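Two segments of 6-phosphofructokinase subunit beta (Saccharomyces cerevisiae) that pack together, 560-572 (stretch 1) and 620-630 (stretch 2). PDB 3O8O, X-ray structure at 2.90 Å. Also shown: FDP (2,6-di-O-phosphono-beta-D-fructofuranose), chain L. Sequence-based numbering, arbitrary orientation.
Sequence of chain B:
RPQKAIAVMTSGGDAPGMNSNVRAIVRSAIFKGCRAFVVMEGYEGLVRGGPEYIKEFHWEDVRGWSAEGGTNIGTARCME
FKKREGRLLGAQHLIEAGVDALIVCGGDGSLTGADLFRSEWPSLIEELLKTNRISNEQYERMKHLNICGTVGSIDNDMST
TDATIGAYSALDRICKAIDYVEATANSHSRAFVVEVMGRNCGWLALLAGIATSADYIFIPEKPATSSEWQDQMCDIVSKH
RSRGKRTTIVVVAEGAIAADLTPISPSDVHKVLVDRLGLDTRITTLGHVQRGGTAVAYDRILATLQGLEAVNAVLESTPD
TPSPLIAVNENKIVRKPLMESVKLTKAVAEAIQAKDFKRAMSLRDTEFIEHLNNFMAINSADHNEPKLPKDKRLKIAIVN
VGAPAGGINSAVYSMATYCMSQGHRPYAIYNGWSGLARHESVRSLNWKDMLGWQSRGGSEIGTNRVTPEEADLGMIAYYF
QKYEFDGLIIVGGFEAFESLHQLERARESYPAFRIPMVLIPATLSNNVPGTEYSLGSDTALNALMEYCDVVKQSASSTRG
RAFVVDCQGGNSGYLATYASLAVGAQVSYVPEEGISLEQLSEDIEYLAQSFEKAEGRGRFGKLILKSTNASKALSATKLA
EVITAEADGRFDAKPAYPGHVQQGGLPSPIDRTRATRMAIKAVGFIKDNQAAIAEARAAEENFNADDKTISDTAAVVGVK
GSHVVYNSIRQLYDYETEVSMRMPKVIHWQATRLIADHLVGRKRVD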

ATOM      1  N   GLY B 560      18.736 -14.254  17.414  1.00 50.63           N
ATOM      2  CA  GLY B 560      18.174 -14.741  16.174  1.00 50.67           C
ATOM      3  C   GLY B 560      17.146 -13.780  15.610  1.00 50.84           C
ATOM      4  O   GLY B 560      16.016 -14.152  15.281  1.00 50.88           O
ATOM      5  N   ARG B 561      17.534 -12.519  15.507  1.00 55.16           N
ATOM      6  CA  ARG B 561      16.636 -11.537  14.954  1.00 52.81           C
ATOM      7  C   ARG B 561      17.379 -10.416  14.282  1.00 51.81           C
ATOM      8  O   ARG B 561      18.419  -9.980  14.755  1.00 51.65           O
ATOM      9  CB  ARG B 561      15.730 -10.964  16.036  1.00 39.27           C
ATOM     10  CG  ARG B 561      14.980  -9.756  15.555  1.00 39.69           C
ATOM     11  CD  ARG B 561      13.835  -9.448  16.442  1.00 40.12           C
ATOM     12  NE  ARG B 561      12.751 -10.414  16.311  1.00 39.88           N
ATOM     13  CZ  ARG B 561      11.586 -10.289  16.942  1.00 39.63           C
ATOM     14  NH1 ARG B 561      11.377  -9.249  17.733  1.00 39.28           N
ATOM     15  NH2 ARG B 561      10.633 -11.186  16.782  1.00 38.95           N
ATOM     16  N   ALA B 562      16.828  -9.959  13.168  1.00 33.16           N
ATOM     17  CA  ALA B 562      17.409  -8.862  12.413  1.00 31.71           C
ATOM     18  C   ALA B 562      16.327  -7.805  12.218  1.00 32.24           C
ATOM     19  O   ALA B 562      15.129  -8.108  12.231  1.00 32.75           O
ATOM     20  CB  ALA B 562      17.932  -9.358  11.038  1.00 14.58           C
ATOM     21  N   PHE B 563      16.754  -6.557  12.062  1.00 53.66           N
ATOM     22  CA  PHE B 563      15.821  -5.458  11.856  1.00 52.30           C
ATOM     23  C   PHE B 563      16.074  -4.816  10.507  1.00 52.11           C
ATOM     24  O   PHE B 563      17.221  -4.592  10.128  1.00 54.48           O
ATOM     25  CB  PHE B 563      15.985  -4.370  12.925  1.00 27.63           C
ATOM     26  CG  PHE B 563      15.152  -4.576  14.150  1.00 26.65           C
ATOM     27  CD1 PHE B 563      15.707  -5.101  15.311  1.00 26.93           C
ATOM     28  CD2 PHE B 563      13.812  -4.227  14.153  1.00 25.70           C
ATOM     29  CE1 PHE B 563      14.930  -5.273  16.466  1.00 26.43           C
ATOM     30  CE2 PHE B 563      13.036  -4.389  15.289  1.00 25.58           C
ATOM     31  CZ  PHE B 563      13.590  -4.912  16.448  1.00 25.74           C
ATOM     32  N   VAL B 564      15.007  -4.550   9.765  1.00 27.43           N
ATOM     33  CA  VAL B 564      15.143  -3.858   8.504  1.00 28.03           C
ATOM     34  C   VAL B 564      14.693  -2.441   8.843  1.00 29.32           C
ATOM     35  O   VAL B 564      13.513  -2.208   9.162  1.00 29.79           O
ATOM     36  CB  VAL B 564      14.245  -4.424   7.425  1.00 29.17           C
ATOM     37  CG1 VAL B 564      14.384  -3.584   6.146  1.00 28.65           C
ATOM     38  CG2 VAL B 564      14.629  -5.832   7.148  1.00 28.51           C
ATOM     39  N   VAL B 565      15.658  -1.519   8.808  1.00 44.07           N
ATOM     40  CA  VAL B 565      15.442  -0.131   9.154  1.00 43.38           C
ATOM     41  C   VAL B 565      15.290   0.757   7.965  1.00 44.68           C
ATOM     42  O   VAL B 565      16.244   0.944   7.212  1.00 44.59           O
ATOM     43  CB  VAL B 565      16.611   0.422   9.923  1.00 30.28           C
ATOM     44  CG1 VAL B 565      16.241   1.784  10.477  1.00 31.06           C
ATOM     45  CG2 VAL B 565      17.006  -0.532  11.011  1.00 28.20           C
ATOM     46  N   ASP B 566      14.102   1.328   7.805  1.00 44.93           N
ATOM     47  CA  ASP B 566      13.836   2.243   6.702  1.00 45.25           C
ATOM     48  C   ASP B 566      14.703   3.503   6.891  1.00 45.91           C
ATOM     49  O   ASP B 566      14.650   4.119   7.941  1.00 46.13           O
ATOM     50  CB  ASP B 566      12.358   2.601   6.713  1.00 43.46           C
ATOM     51  CG  ASP B 566      11.984   3.527   5.586  1.00 42.81           C
ATOM     52  OD1 ASP B 566      12.271   3.158   4.429  1.00 42.00           O
ATOM     53  OD2 ASP B 566      11.405   4.609   5.851  1.00 40.57           O
ATOM     54  N   CYS B 567      15.501   3.873   5.888  1.00 45.99           N
ATOM     55  CA  CYS B 567      16.388   5.045   5.970  1.00 46.64           C
ATOM     56  C   CYS B 567      16.012   6.129   4.981  1.00 47.92           C
ATOM     57  O   CYS B 567      15.432   5.833   3.953  1.00 49.85           O
ATOM     58  CB  CYS B 567      17.820   4.636   5.697  1.00 44.96           C
ATOM     59  SG  CYS B 567      18.413   3.492   6.904  1.00 47.40           S
ATOM     60  N   GLN B 568      16.343   7.384   5.287  1.00 51.33           N
ATOM     61  CA  GLN B 568      16.008   8.483   4.396  1.00 51.03           C
ATOM     62  C   GLN B 568      17.101   8.780   3.417  1.00 50.38           C
ATOM     63  O   GLN B 568      18.104   8.075   3.366  1.00 51.14           O
ATOM     64  CB  GLN B 568      15.682   9.743   5.187  1.00 40.03           C
ATOM     65  CG  GLN B 568      14.244   9.759   5.672  1.00 41.54           C
ATOM     66  CD  GLN B 568      13.863  11.029   6.397  1.00 42.33           C
ATOM     67  OE1 GLN B 568      12.768  11.141   6.951  1.00 42.60           O
ATOM     68  NE2 GLN B 568      14.766  11.997   6.402  1.00 43.95           N
ATOM     69  N   GLY B 569      16.892   9.811   2.616  1.00 31.11           N
ATOM     70  CA  GLY B 569      17.898  10.181   1.665  1.00 30.51           C
ATOM     71  C   GLY B 569      17.428  10.137   0.236  1.00 31.59           C
ATOM     72  O   GLY B 569      18.244  10.196  -0.685  1.00 33.25           O
ATOM     73  N   GLY B 570      16.129  10.028   0.015  1.00 33.95           N
ATOM     74  CA  GLY B 570      15.659   9.992  -1.359  1.00 34.51           C
ATOM     75  C   GLY B 570      16.417   9.022  -2.267  1.00 36.41           C
ATOM     76  O   GLY B 570      16.449   7.803  -2.029  1.00 37.83           O
ATOM     77  N   ASN B 571      17.034   9.532  -3.319  1.00 37.55           N
ATOM     78  CA  ASN B 571      17.750   8.646  -4.204  1.00 38.16           C
ATOM     79  C   ASN B 571      19.225   8.549  -3.861  1.00 39.27           C
ATOM     80  O   ASN B 571      20.004   7.924  -4.611  1.00 39.64           O
ATOM     81  CB  ASN B 571      17.607   9.109  -5.650  1.00 38.42           C
ATOM     82  CG  ASN B 571      16.198   8.986  -6.166  1.00 38.52           C
ATOM     83  OD1 ASN B 571      15.527   7.991  -5.934  1.00 38.67           O
ATOM     84  ND2 ASN B 571      15.755   9.985  -6.891  1.00 38.90           N
ATOM     85  N   SER B 572      19.615   9.168  -2.751  1.00 41.88           N
ATOM     86  CA  SER B 572      21.006   9.146  -2.326  1.00 44.55           C
ATOM     87  C   SER B 572      21.264   8.163  -1.193  1.00 45.30           C
ATOM     88  O   SER B 572      20.680   8.278  -0.110  1.00 45.99           O
ATOM     89  CB  SER B 572      21.448  10.528  -1.879  1.00 56.93           C
ATOM     90  OG  SER B 572      22.717  10.433  -1.257  1.00 59.30           O
TER
HETATM   91  P1  FDP L   2      15.208  15.489   0.402  1.00 71.21           P
HETATM   92  O1P FDP L   2      15.163  16.723  -0.412  1.00 70.47           O
HETATM   93  O2P FDP L   2      16.577  15.385   1.239  1.00 70.93           O
HETATM   94  O3P FDP L   2      15.151  14.169  -0.520  1.00 70.88           O
HETATM   95  O1  FDP L   2      14.559  12.063   2.952  1.00 69.91           O
HETATM   96  C1  FDP L   2      14.531  13.055   1.923  1.00 68.76           C
HETATM   97  C2  FDP L   2      13.927  14.357   2.454  1.00 67.98           C
HETATM   98  O2  FDP L   2      14.017  15.407   1.485  1.00 70.23           O
HETATM   99  C3  FDP L   2      14.599  14.750   3.771  1.00 67.83           C
HETATM  100  O3  FDP L   2      15.357  15.943   3.558  1.00 68.02           O
HETATM  101  C4  FDP L   2      13.408  15.056   4.675  1.00 67.07           C
HETATM  102  O4  FDP L   2      13.771  14.749   6.023  1.00 68.14           O
HETATM  103  C5  FDP L   2      12.415  14.023   4.155  1.00 65.83           C
HETATM  104  O5  FDP L   2      12.535  14.169   2.735  1.00 66.08           O
HETATM  105  C6  FDP L   2      10.961  14.273   4.559  1.00 67.42           C
HETATM  106  O6  FDP L   2      10.451  15.443   3.911  1.00 68.52           O
HETATM  107  P2  FDP L   2       8.866  15.705   3.806  1.00 68.61           P
HETATM  108  O4P FDP L   2       8.553  16.825   2.892  1.00 68.85           O
HETATM  109  O5P FDP L   2       8.181  14.328   3.337  1.00 69.12           O
HETATM  110  O6P FDP L   2       8.371  15.966   5.314  1.00 69.01           O
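Stretch 2 620-630: FGKLILKSTNA

Just past the end of strand 622-627, a very short hydrogen bond joins Thr 628 to the neighbouring strand: Thr 628 OG1 donates to Asp 566 OD1 across only 2.4 Å, a value best read with caution at 2.90 Å resolution. It accompanies an otherwise regular example of a general principle, that neighbouring parallel strands pair through backbone hydrogen bonds while their side chains meet, residue against residue, on alternate faces of the sheet.

Strand 622-627 runs beside strand 561-567 in the same direction, their axes inclined by 29° and approaching to 4.5 Å. The register is unbroken, from Ala 562 beside Lys 622 (CA to CA 4.5 Å) through Val 564 beside Ile 624 (CA to CA 4.8 Å) to Cys 567 beside Ser 627 (CA to CA 4.4 Å). As is characteristic of parallel pairing, one strand uses every second residue for both its N and its O: Phe 563 N donates to Lys 622 O at 3.0 Å, and Phe 563 O accepts from Ile 624 N at 2.8 Å. Val 565 repeats the pattern, its N lying 2.9 Å from Ile 624 O and its O 3.0 Å from Lys 626 N. Cys 567 does so again, with N 2.8 Å from Lys 626 O and O 3.1 Å from Thr 628 N, so the ladder reaches just past the strand.

On one face, Val 564 CG2 meets Ile 624 CD1 at 4.2 Å. On the other, Phe 563 CB lies 3.9 Å from Leu 623 CD2, and Val 565 CG2 lies 3.8 Å from Leu 625 CD2; Cys 567 SG reaches diagonally to Leu 625 CB at 3.9 Å.

Beyond the strands, stretch 2 enters a 3-10 segment at 628-630, while stretch 1 makes a type II' turn from Gly 569 to Ser 572. Asn 629 ND2 bridges the two by donating to Asn 571 OD1 at 2.7 Å.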

ATOM      1  N   PHE B 620      24.563 -10.747  19.236  1.00 53.43           N
ATOM      2  CA  PHE B 620      24.531 -11.072  17.816  1.00 50.29           C
ATOM      3  C   PHE B 620      23.332 -10.571  17.029  1.00 48.19           C
ATOM      4  O   PHE B 620      22.985 -11.165  16.026  1.00 48.20           O
ATOM      5  CB  PHE B 620      24.655 -12.591  17.622  1.00 47.46           C
ATOM      6  CG  PHE B 620      26.067 -13.108  17.727  1.00 46.75           C
ATOM      7  CD1 PHE B 620      26.496 -13.795  18.851  1.00 46.04           C
ATOM      8  CD2 PHE B 620      26.980 -12.878  16.707  1.00 47.09           C
ATOM      9  CE1 PHE B 620      27.820 -14.250  18.969  1.00 45.16           C
ATOM     10  CE2 PHE B 620      28.305 -13.328  16.822  1.00 47.12           C
ATOM     11  CZ  PHE B 620      28.720 -14.014  17.959  1.00 45.83           C
ATOM     12  N   GLY B 621      22.703  -9.485  17.464  1.00 42.45           N
ATOM     13  CA  GLY B 621      21.567  -8.961  16.724  1.00 43.22           C
ATOM     14  C   GLY B 621      22.089  -8.394  15.414  1.00 44.52           C
ATOM     15  O   GLY B 621      23.224  -7.917  15.370  1.00 46.30           O
ATOM     16  N   LYS B 622      21.296  -8.431  14.348  1.00 49.59           N
ATOM     17  CA  LYS B 622      21.770  -7.930  13.062  1.00 49.90           C
ATOM     18  C   LYS B 622      20.870  -6.841  12.489  1.00 48.83           C
ATOM     19  O   LYS B 622      19.655  -6.875  12.686  1.00 50.55           O
ATOM     20  CB  LYS B 622      21.872  -9.074  12.040  1.00 52.42           C
ATOM     21  CG  LYS B 622      22.745 -10.241  12.438  1.00 55.62           C
ATOM     22  N   LEU B 623      21.471  -5.898  11.761  1.00 30.50           N
ATOM     23  CA  LEU B 623      20.740  -4.796  11.157  1.00 28.61           C
ATOM     24  C   LEU B 623      20.896  -4.772   9.650  1.00 28.69           C
ATOM     25  O   LEU B 623      21.970  -5.031   9.105  1.00 28.83           O
ATOM     26  CB  LEU B 623      21.236  -3.444  11.675  1.00 39.97           C
ATOM     27  CG  LEU B 623      21.123  -3.105  13.145  1.00 40.12           C
ATOM     28  CD1 LEU B 623      21.633  -1.708  13.363  1.00 39.89           C
ATOM     29  CD2 LEU B 623      19.668  -3.196  13.574  1.00 41.68           C
ATOM     30  N   ILE B 624      19.813  -4.432   8.978  1.00 44.30           N
ATOM     31  CA  ILE B 624      19.813  -4.315   7.539  1.00 43.50           C
ATOM     32  C   ILE B 624      19.272  -2.913   7.342  1.00 42.61           C
ATOM     33  O   ILE B 624      18.104  -2.663   7.643  1.00 42.58           O
ATOM     34  CB  ILE B 624      18.841  -5.323   6.885  1.00 34.75           C
ATOM     35  CG1 ILE B 624      19.332  -6.751   7.092  1.00 34.75           C
ATOM     36  CG2 ILE B 624      18.730  -5.050   5.407  1.00 34.75           C
ATOM     37  CD1 ILE B 624      18.353  -7.767   6.608  1.00 58.78           C
ATOM     38  N   LEU B 625      20.120  -1.984   6.904  1.00 41.45           N
ATOM     39  CA  LEU B 625      19.657  -0.621   6.669  1.00 40.50           C
ATOM     40  C   LEU B 625      19.193  -0.570   5.244  1.00 40.40           C
ATOM     41  O   LEU B 625      19.864  -1.034   4.338  1.00 41.57           O
ATOM     42  CB  LEU B 625      20.758   0.419   6.901  1.00 29.33           C
ATOM     43  CG  LEU B 625      21.423   0.423   8.287  1.00 30.29           C
ATOM     44  CD1 LEU B 625      22.025   1.799   8.508  1.00 30.76           C
ATOM     45  CD2 LEU B 625      20.426   0.087   9.413  1.00 30.55           C
ATOM     46  N   LYS B 626      18.027  -0.003   5.039  1.00 46.85           N
ATOM     47  CA  LYS B 626      17.516   0.060   3.705  1.00 47.17           C
ATOM     48  C   LYS B 626      16.964   1.433   3.362  1.00 47.05           C
ATOM     49  O   LYS B 626      15.968   1.870   3.925  1.00 46.88           O
ATOM     50  CB  LYS B 626      16.441  -1.024   3.545  1.00 39.52           C
ATOM     51  CG  LYS B 626      15.755  -1.101   2.191  1.00 37.90           C
ATOM     52  CD  LYS B 626      14.440  -0.412   2.227  1.00 35.39           C
ATOM     53  CE  LYS B 626      13.760  -0.424   0.876  1.00 34.76           C
ATOM     54  NZ  LYS B 626      12.388   0.200   0.939  1.00 34.70           N
ATOM     55  N   SER B 627      17.646   2.131   2.465  1.00 38.13           N
ATOM     56  CA  SER B 627      17.163   3.409   2.005  1.00 37.54           C
ATOM     57  C   SER B 627      15.813   3.069   1.367  1.00 37.28           C
ATOM     58  O   SER B 627      15.715   2.087   0.624  1.00 36.35           O
ATOM     59  CB  SER B 627      18.088   3.973   0.921  1.00 47.26           C
ATOM     60  OG  SER B 627      19.243   4.602   1.470  1.00 48.23           O
ATOM     61  N   THR B 628      14.783   3.864   1.643  1.00 35.89           N
ATOM     62  CA  THR B 628      13.467   3.621   1.064  1.00 33.17           C
ATOM     63  C   THR B 628      13.493   3.481  -0.464  1.00 34.31           C
ATOM     64  O   THR B 628      12.887   2.559  -1.017  1.00 35.60           O
ATOM     65  CB  THR B 628      12.504   4.745   1.399  1.00 21.11           C
ATOM     66  OG1 THR B 628      12.508   4.954   2.816  1.00 22.09           O
ATOM     67  CG2 THR B 628      11.116   4.411   0.938  1.00 16.55           C
ATOM     68  N   ASN B 629      14.196   4.385  -1.144  1.00 36.85           N
ATOM     69  CA  ASN B 629      14.239   4.327  -2.599  1.00 36.17           C
ATOM     70  C   ASN B 629      15.083   3.197  -3.103  1.00 36.71           C
ATOM     71  O   ASN B 629      15.281   3.045  -4.313  1.00 36.11           O
ATOM     72  CB  ASN B 629      14.703   5.655  -3.181  1.00 39.65           C
ATOM     73  CG  ASN B 629      13.627   6.718  -3.094  1.00 40.16           C
ATOM     74  OD1 ASN B 629      12.615   6.537  -2.396  1.00 39.83           O
ATOM     75  ND2 ASN B 629      13.832   7.837  -3.788  1.00 39.05           N
ATOM     76  N   ALA B 630      15.588   2.390  -2.176  1.00 32.90           N
ATOM     77  CA  ALA B 630      16.356   1.228  -2.597  1.00 33.44           C
ATOM     78  C   ALA B 630      15.405   0.229  -3.292  1.00 32.12           C
ATOM     79  O   ALA B 630      15.849  -0.641  -4.017  1.00 32.04           O
ATOM     80  CB  ALA B 630      17.021   0.597  -1.421  1.00 43.52           C
TER